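Long-range contacts in 3-dehydroquinate dehydratase (Clostridium difficile, PDB 4H3D), which catalyses the cis-dehydration of 3-dehydroquinate to 3-dehydroshikimate through an imine intermediate with an active-site lysine, the third step of the chorismate pathway: residues 98-102 with 127-131; 166-172 with 199-205; 179-185 with 212-216. All coordinates share one frame. Where two conformers were deposited one is given. Numbering follows the deposited sequence.

Contact 1. Residues 98-102 with 127-131; sequences RDYYT and VIDEV
This is a side-by-side packing of two neighbouring outer helices of a TIM barrel. Residues 98-102 form the first turn of helix 98-110. Residues 127-131 lie near the start of helix 125-137. Strand 116-120 runs between the two helices in the chain, so they belong to successive beta-alpha units and point the same way. The short axes make an angle of 23° (signed crossing angle -23°) and approach to 10.8 Å. All ten residues have helical backbone angles. The closest CA pair is Thr102 with Val131, at 6.5 Å.

The contact is mostly apolar, and no hydrogen bond crosses it. Val127 (chi1 t) and Thr102 (chi1 m) point toward the opposite helix and bury the most surface. Val127 CG1 lies 3.8 Å from Thr102 OG1 and 4.1 Å from Tyr101 CD2, at the edge of the tyrosine ring. Tyr101 (chi1 t) and Val131 both pack on Val119 of strand 116-120, and the tyrosine hydroxyl is hydrogen-bonded to the backbone nitrogen of Glu120. Arg98 is extended at chi1 and chi2 (both t) and turns at chi3 (m). This brings its NH1 to 3.7 Å from Val127 CG2, while NH1 also bonds to the carbonyl of Met123. Glu130 (chi1 and chi2 t) is extended, and its OE2 forms a salt bridge with Lys106 of helix 98-110. The methyl of Thr102 touches two side chains: CG2 is 4.0 Å from Val131 CG2 and 3.7 Å from Glu130 OE1.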
# COMPACT_ATOMS: atom_id res chain seq x y z
N ARG B 98 4.28 36.82 -11.43
CA ARG B 98 5.56 36.20 -11.21
C ARG B 98 6.34 36.98 -10.14
O ARG B 98 6.94 36.41 -9.23
CB ARG B 98 6.29 36.20 -12.55
CG ARG B 98 7.72 35.78 -12.57
CD ARG B 98 8.07 35.47 -14.02
NE ARG B 98 7.17 34.43 -14.48
CZ ARG B 98 7.42 33.13 -14.38
NH1 ARG B 98 8.57 32.74 -13.86
NH2 ARG B 98 6.54 32.23 -14.79
N ASP B 99 6.29 38.30 -10.26
CA ASP B 99 6.95 39.18 -9.31
C ASP B 99 6.35 39.04 -7.92
O ASP B 99 7.08 39.02 -6.93
CB ASP B 99 6.89 40.64 -9.77
CG ASP B 99 7.86 40.94 -10.91
OD1 ASP B 99 8.82 40.17 -11.12
OD2 ASP B 99 7.66 41.95 -11.60
N TYR B 100 5.02 38.93 -7.83
CA TYR B 100 4.40 38.79 -6.51
C TYR B 100 4.69 37.41 -5.92
O TYR B 100 4.85 37.28 -4.73
CB TYR B 100 2.89 39.06 -6.51
CG TYR B 100 2.34 39.07 -5.09
CD1 TYR B 100 2.74 40.04 -4.18
CD2 TYR B 100 1.45 38.09 -4.66
CE1 TYR B 100 2.27 40.04 -2.87
CE2 TYR B 100 0.97 38.08 -3.36
CZ TYR B 100 1.39 39.07 -2.47
OH TYR B 100 0.91 39.08 -1.18
N TYR B 101 4.78 36.39 -6.77
CA TYR B 101 5.08 35.04 -6.29
C TYR B 101 6.43 35.05 -5.57
O TYR B 101 6.57 34.49 -4.50
CB TYR B 101 5.10 34.06 -7.46
CG TYR B 101 5.45 32.64 -7.11
CD1 TYR B 101 4.47 31.73 -6.73
CD2 TYR B 101 6.76 32.18 -7.22
CE1 TYR B 101 4.80 30.40 -6.44
CE2 TYR B 101 7.09 30.87 -6.93
CZ TYR B 101 6.11 29.98 -6.54
OH TYR B 101 6.46 28.68 -6.26
N THR B 102 7.40 35.71 -6.20
CA THR B 102 8.74 35.84 -5.66
C THR B 102 8.73 36.65 -4.36
O THR B 102 9.27 36.20 -3.35
CB THR B 102 9.67 36.51 -6.69
OG1 THR B 102 9.66 35.72 -7.90
CG2 THR B 102 11.10 36.64 -6.16
N VAL B 127 13.64 32.79 -10.95
CA VAL B 127 12.78 32.86 -9.77
C VAL B 127 13.30 31.92 -8.68
O VAL B 127 13.50 32.33 -7.53
CB VAL B 127 11.33 32.49 -10.10
CG1 VAL B 127 10.54 32.18 -8.84
CG2 VAL B 127 10.69 33.59 -10.92
N ILE B 128 13.54 30.68 -9.06
CA ILE B 128 14.03 29.65 -8.14
C ILE B 128 15.34 30.04 -7.47
O ILE B 128 15.46 29.94 -6.25
CB ILE B 128 14.21 28.31 -8.83
CG1 ILE B 128 12.85 27.75 -9.27
CG2 ILE B 128 14.87 27.32 -7.89
CD1 ILE B 128 12.95 26.61 -10.24
N ASP B 129 16.31 30.49 -8.25
CA ASP B 129 17.60 30.92 -7.67
C ASP B 129 17.40 32.00 -6.62
O ASP B 129 17.99 31.93 -5.53
CB ASP B 129 18.58 31.41 -8.75
CG ASP B 129 19.26 30.25 -9.50
OD1 ASP B 129 19.07 29.08 -9.13
OD2 ASP B 129 20.00 30.54 -10.47
N GLU B 130 16.57 32.97 -6.93
CA GLU B 130 16.33 34.06 -5.99
C GLU B 130 15.65 33.59 -4.71
O GLU B 130 16.11 33.91 -3.60
CB GLU B 130 15.53 35.20 -6.64
CG GLU B 130 15.41 36.42 -5.72
CD GLU B 130 14.70 37.61 -6.34
OE1 GLU B 130 14.37 37.58 -7.55
OE2 GLU B 130 14.49 38.60 -5.61
N VAL B 131 14.57 32.82 -4.85
CA VAL B 131 13.82 32.36 -3.70
C VAL B 131 14.58 31.32 -2.88
O VAL B 131 14.56 31.36 -1.65
CB VAL B 131 12.44 31.82 -4.09
CG1 VAL B 131 11.67 31.40 -2.85
CG2 VAL B 131 11.66 32.89 -4.87

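Contact 2. Residues 166-172 with 199-205; sequences QELGADL and YADRPII
Two loops that lead into adjacent parallel strands of the TIM barrel meet here. Residues 166-172 leave helix 155-167 through a Schellman motif at Gly169 (phi 89°). Residues 200-201 are loop; 202-205 are extended and run into strand 205-208. Nearest CA pairs are Gln166-Ala200 (7.9 Å), Asp171-Arg202 (6.8 Å) and Leu172-Ile204 (5.3 Å).

Hydrogen bonds join the outer part. Gln166 (chi1 m, chi2 t) accepts from Asp201 N at OE1 (2.9 Å); its NE2 bonds weakly to Tyr199 O (3.4 Å). Arg202 (chi1 p, chi2 t, chi3 p) reaches across, and its NH2 bonds to Ala170 O at 2.7 Å. A water accepts from Arg202 NH2 (2.9 Å) and donates weakly to Gln166 O (3.5 Å).

One salt bridge lies within the second loop: Arg202 NE and NH1 to Asp201 OD1, 2.8 and 2.9 Å. Gln166 CG covers a face of the guanidinium.

Apolar packing closes the inner part. Leu172 CD2 meets Pro203 CB at 3.6 Å, and Leu172 CB meets Ile205 CD1 at 3.9 Å.

Ile205 pairs by backbone with Pro173 and Ile175 of strand 172-177, Leu172 with Val142 of strand 141-148, and Gln166 and Ala200 pack on Met195 of helix 182-199.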
# COMPACT_ATOMS: atom_id res chain seq x y z
N GLN B 166 17.55 18.74 -7.31
CA GLN B 166 18.76 18.70 -6.46
C GLN B 166 19.77 19.75 -6.92
O GLN B 166 20.35 20.48 -6.10
CB GLN B 166 19.42 17.33 -6.47
CG GLN B 166 18.66 16.27 -5.72
CD GLN B 166 19.48 14.99 -5.54
OE1 GLN B 166 19.31 14.29 -4.55
NE2 GLN B 166 20.37 14.71 -6.49
N GLU B 167 19.99 19.82 -8.24
CA GLU B 167 20.94 20.78 -8.80
C GLU B 167 20.56 22.22 -8.47
O GLU B 167 21.44 23.07 -8.29
CB GLU B 167 21.09 20.59 -10.32
CG GLU B 167 21.71 19.26 -10.73
CD GLU B 167 21.62 18.99 -12.24
OE1 GLU B 167 21.15 19.90 -12.99
OE2 GLU B 167 21.99 17.87 -12.66
N LEU B 168 19.27 22.49 -8.39
CA LEU B 168 18.77 23.83 -8.07
C LEU B 168 18.79 24.13 -6.55
O LEU B 168 18.42 25.20 -6.12
CB LEU B 168 17.37 24.02 -8.64
CG LEU B 168 17.32 24.22 -10.15
CD1 LEU B 168 15.88 24.09 -10.69
CD2 LEU B 168 17.95 25.56 -10.57
N GLY B 169 19.25 23.18 -5.76
CA GLY B 169 19.37 23.38 -4.32
C GLY B 169 18.15 23.03 -3.50
O GLY B 169 18.06 23.44 -2.34
N ALA B 170 17.20 22.28 -4.05
CA ALA B 170 16.05 21.86 -3.23
C ALA B 170 16.57 21.00 -2.08
O ALA B 170 17.41 20.15 -2.27
CB ALA B 170 15.06 21.04 -4.04
N ASP B 171 16.07 21.25 -0.87
CA ASP B 171 16.37 20.37 0.23
C ASP B 171 15.54 19.10 0.04
O ASP B 171 15.97 18.01 0.44
CB ASP B 171 16.01 21.05 1.55
CG ASP B 171 16.85 22.29 1.81
OD1 ASP B 171 18.01 22.13 2.25
OD2 ASP B 171 16.35 23.41 1.61
N LEU B 172 14.36 19.25 -0.59
CA LEU B 172 13.40 18.16 -0.78
C LEU B 172 12.70 18.24 -2.13
O LEU B 172 11.68 18.92 -2.28
CB LEU B 172 12.32 18.21 0.34
CG LEU B 172 12.77 18.01 1.79
CD1 LEU B 172 11.63 18.36 2.76
CD2 LEU B 172 13.28 16.58 2.02
N TYR B 199 20.64 7.98 -7.37
CA TYR B 199 20.94 9.40 -7.62
C TYR B 199 20.75 10.41 -6.50
O TYR B 199 21.41 11.44 -6.50
CB TYR B 199 20.11 9.89 -8.82
CG TYR B 199 20.36 9.11 -10.07
CD1 TYR B 199 21.55 9.27 -10.77
CD2 TYR B 199 19.42 8.22 -10.55
CE1 TYR B 199 21.79 8.55 -11.91
CE2 TYR B 199 19.66 7.49 -11.71
CZ TYR B 199 20.85 7.67 -12.38
OH TYR B 199 21.11 6.96 -13.53
N ALA B 200 19.87 10.12 -5.55
CA ALA B 200 19.57 11.06 -4.50
C ALA B 200 20.65 11.19 -3.42
O ALA B 200 21.20 10.19 -2.95
CB ALA B 200 18.24 10.70 -3.85
N ASP B 201 20.96 12.43 -3.04
CA ASP B 201 21.85 12.64 -1.91
C ASP B 201 21.10 13.40 -0.82
O ASP B 201 21.70 13.98 0.06
CB ASP B 201 23.18 13.30 -2.30
CG ASP B 201 23.01 14.70 -2.87
OD1 ASP B 201 21.89 15.26 -2.89
OD2 ASP B 201 24.05 15.25 -3.29
N ARG B 202 19.76 13.37 -0.92
CA ARG B 202 18.87 14.02 0.05
C ARG B 202 17.49 13.33 -0.04
O ARG B 202 17.25 12.55 -0.97
CB ARG B 202 18.75 15.50 -0.25
CG ARG B 202 18.02 15.81 -1.54
CD ARG B 202 18.44 17.17 -2.07
NE ARG B 202 19.82 17.16 -2.57
CZ ARG B 202 20.51 18.24 -2.91
NH1 ARG B 202 21.75 18.13 -3.36
NH2 ARG B 202 19.97 19.45 -2.81
N PRO B 203 16.59 13.63 0.91
CA PRO B 203 15.29 12.96 0.84
C PRO B 203 14.46 13.53 -0.29
O PRO B 203 14.64 14.70 -0.67
CB PRO B 203 14.66 13.26 2.20
CG PRO B 203 15.77 13.89 3.04
CD PRO B 203 16.67 14.55 2.05
N ILE B 204 13.58 12.69 -0.84
CA ILE B 204 12.70 13.06 -1.92
C ILE B 204 11.27 12.75 -1.54
O ILE B 204 11.01 11.94 -0.62
CB ILE B 204 13.05 12.34 -3.24
CG1 ILE B 204 12.82 10.82 -3.12
CG2 ILE B 204 14.54 12.63 -3.64
CD1 ILE B 204 13.09 10.04 -4.38
N ILE B 205 10.35 13.42 -2.23
CA ILE B 205 8.92 13.30 -2.02
C ILE B 205 8.27 12.98 -3.35
O ILE B 205 8.44 13.73 -4.32
CB ILE B 205 8.32 14.65 -1.54
CG1 ILE B 205 9.02 15.15 -0.28
CG2 ILE B 205 6.80 14.53 -1.34
CD1 ILE B 205 8.77 16.68 -0.00
O HOH W 1 22.12 21.28 -3.23

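Contact 3. Residues 179-185 with 212-216; sequences PQNEKDV and MGVIS
Met212 is the main bump, and the turn at residues 179-185 provides the hollow. The Met212 side chain is extended at chi1 and chi2 (both t) and bends at chi3 (m). The sulfur lies against the backbone before the helix, with Met212 SD 3.3 Å from Asn181 C and 3.6 Å from Glu182 N. Met212 CE reaches 3.8 Å from Glu182 OE2, whose carboxylate forms a salt bridge with Lys197 of the second subunit. Pro179 CG borders Met212 CB at 4.3 Å, and Val185 CG2 lies 3.7 Å from Met212 CG.

Asn181 (chi1 p) is the N-cap of helix 182-199; its OD1 accepts from Asp184 N at 2.8 Å. In the TIM barrel, this is where the loop after strand 172-177 meets the one after strand 205-208. Residues 212-216 have near-helical backbone angles and lead to Arg217, which binds 3-dehydroquinate. The nearest CA pairs are Glu182-Met212 (6.7 Å) and Val185-Gly213 (5.6 Å).

Val185 (chi1 t) is the second bump; it sits against the backbone of Met212 and Gly213 and against Ile215. Its CG2 comes 4.0 Å from Gly213 CA and 3.4 Å from Met212 O, while Val185 CG1 lies 3.4 Å from Ile215 CG2.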
# COMPACT_ATOMS: atom_id res chain seq x y z
N PRO B 179 -1.58 8.89 -12.81
CA PRO B 179 -1.53 7.66 -13.60
C PRO B 179 -2.69 7.57 -14.58
O PRO B 179 -3.79 8.01 -14.26
CB PRO B 179 -1.68 6.56 -12.55
CG PRO B 179 -2.54 7.17 -11.49
CD PRO B 179 -2.16 8.66 -11.47
N GLN B 180 -2.44 7.01 -15.75
CA GLN B 180 -3.47 6.74 -16.73
C GLN B 180 -3.85 5.25 -16.63
O GLN B 180 -4.88 4.82 -17.15
CB GLN B 180 -2.97 7.08 -18.13
CG GLN B 180 -2.65 8.56 -18.32
CD GLN B 180 -2.16 8.88 -19.71
OE1 GLN B 180 -1.97 7.99 -20.55
NE2 GLN B 180 -1.93 10.17 -19.97
N ASN B 181 -3.01 4.48 -15.95
CA ASN B 181 -3.24 3.05 -15.76
C ASN B 181 -2.47 2.55 -14.56
O ASN B 181 -1.68 3.30 -13.95
CB ASN B 181 -2.90 2.27 -17.03
CG ASN B 181 -1.46 2.52 -17.51
OD1 ASN B 181 -0.52 2.58 -16.72
ND2 ASN B 181 -1.30 2.63 -18.82
N GLU B 182 -2.68 1.29 -14.20
CA GLU B 182 -2.06 0.73 -13.02
C GLU B 182 -0.55 0.68 -13.18
O GLU B 182 0.19 0.96 -12.22
CB GLU B 182 -2.61 -0.68 -12.74
CG GLU B 182 -4.08 -0.72 -12.35
CD GLU B 182 -5.03 -0.62 -13.53
OE1 GLU B 182 -4.57 -0.53 -14.71
OE2 GLU B 182 -6.25 -0.64 -13.29
N LYS B 183 -0.08 0.36 -14.38
CA LYS B 183 1.35 0.28 -14.61
C LYS B 183 2.04 1.62 -14.32
O LYS B 183 3.19 1.63 -13.83
CB LYS B 183 1.67 -0.20 -16.03
CG LYS B 183 3.17 -0.47 -16.25
CD LYS B 183 3.46 -1.29 -17.52
CE LYS B 183 4.97 -1.47 -17.70
NZ LYS B 183 5.33 -2.40 -18.82
N ASP B 184 1.34 2.73 -14.59
CA ASP B 184 1.88 4.11 -14.34
C ASP B 184 2.17 4.35 -12.86
O ASP B 184 3.14 5.05 -12.51
CB ASP B 184 0.91 5.19 -14.82
CG ASP B 184 0.97 5.42 -16.31
OD1 ASP B 184 1.93 4.95 -16.97
OD2 ASP B 184 0.06 6.12 -16.83
N VAL B 185 1.33 3.79 -11.99
CA VAL B 185 1.55 3.88 -10.54
C VAL B 185 2.87 3.18 -10.21
O VAL B 185 3.71 3.72 -9.46
CB VAL B 185 0.44 3.23 -9.75
CG1 VAL B 185 0.74 3.33 -8.24
CG2 VAL B 185 -0.91 3.86 -10.06
N MET B 212 -6.30 5.23 -7.82
CA MET B 212 -5.36 4.25 -8.32
C MET B 212 -3.95 4.43 -7.74
O MET B 212 -3.22 3.45 -7.56
CB MET B 212 -5.33 4.38 -9.86
CG MET B 212 -4.52 3.38 -10.62
SD MET B 212 -4.75 3.58 -12.42
CE MET B 212 -6.47 3.11 -12.59
N GLY B 213 -3.56 5.67 -7.43
CA GLY B 213 -2.21 5.94 -6.96
C GLY B 213 -1.98 5.95 -5.46
O GLY B 213 -0.86 6.18 -5.02
N VAL B 214 -3.01 5.66 -4.68
CA VAL B 214 -2.94 5.74 -3.20
C VAL B 214 -1.81 4.93 -2.57
O VAL B 214 -1.23 5.36 -1.57
CB VAL B 214 -4.28 5.37 -2.56
CG1 VAL B 214 -4.15 5.30 -1.04
CG2 VAL B 214 -5.34 6.38 -2.97
N ILE B 215 -1.47 3.77 -3.14
CA ILE B 215 -0.35 2.98 -2.63
C ILE B 215 0.89 3.84 -2.48
O ILE B 215 1.70 3.66 -1.55
CB ILE B 215 -0.01 1.76 -3.58
CG1 ILE B 215 1.17 0.94 -3.04
CG2 ILE B 215 0.30 2.24 -5.01
CD1 ILE B 215 1.59 -0.26 -3.96
N SER B 216 1.05 4.80 -3.40
CA SER B 216 2.21 5.68 -3.39
C SER B 216 2.26 6.57 -2.15
O SER B 216 3.31 7.14 -1.85
CB SER B 216 2.24 6.55 -4.63
OG SER B 216 1.21 7.53 -4.59

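How the contacts relate
The three contacts join consecutive beta-alpha units of one barrel. Contacts 1 and 2 have centres 19 Å apart and touch directly: Ile128 CD1 lies 3.9 Å from Leu168 CD1. The segments of contacts 2 and 3 alternate along the chain; helix 182-199 starts in contact 3 and ends at contact 2. Their nearest atoms are about 8 Å apart. Contacts 1 and 3 are well separated, with about 22 Å between nearest atoms. Contact 2 comes closest to the bound ligand, a modified comenic acid: the Ile205 side chain is about 6 Å from it and about 4 Å from that of Lys174, the Schiff-base lysine. The Tyr101 side chain of contact 1 is about 11 Å from the ligand, and Gly213 of contact 3 about 10 Å.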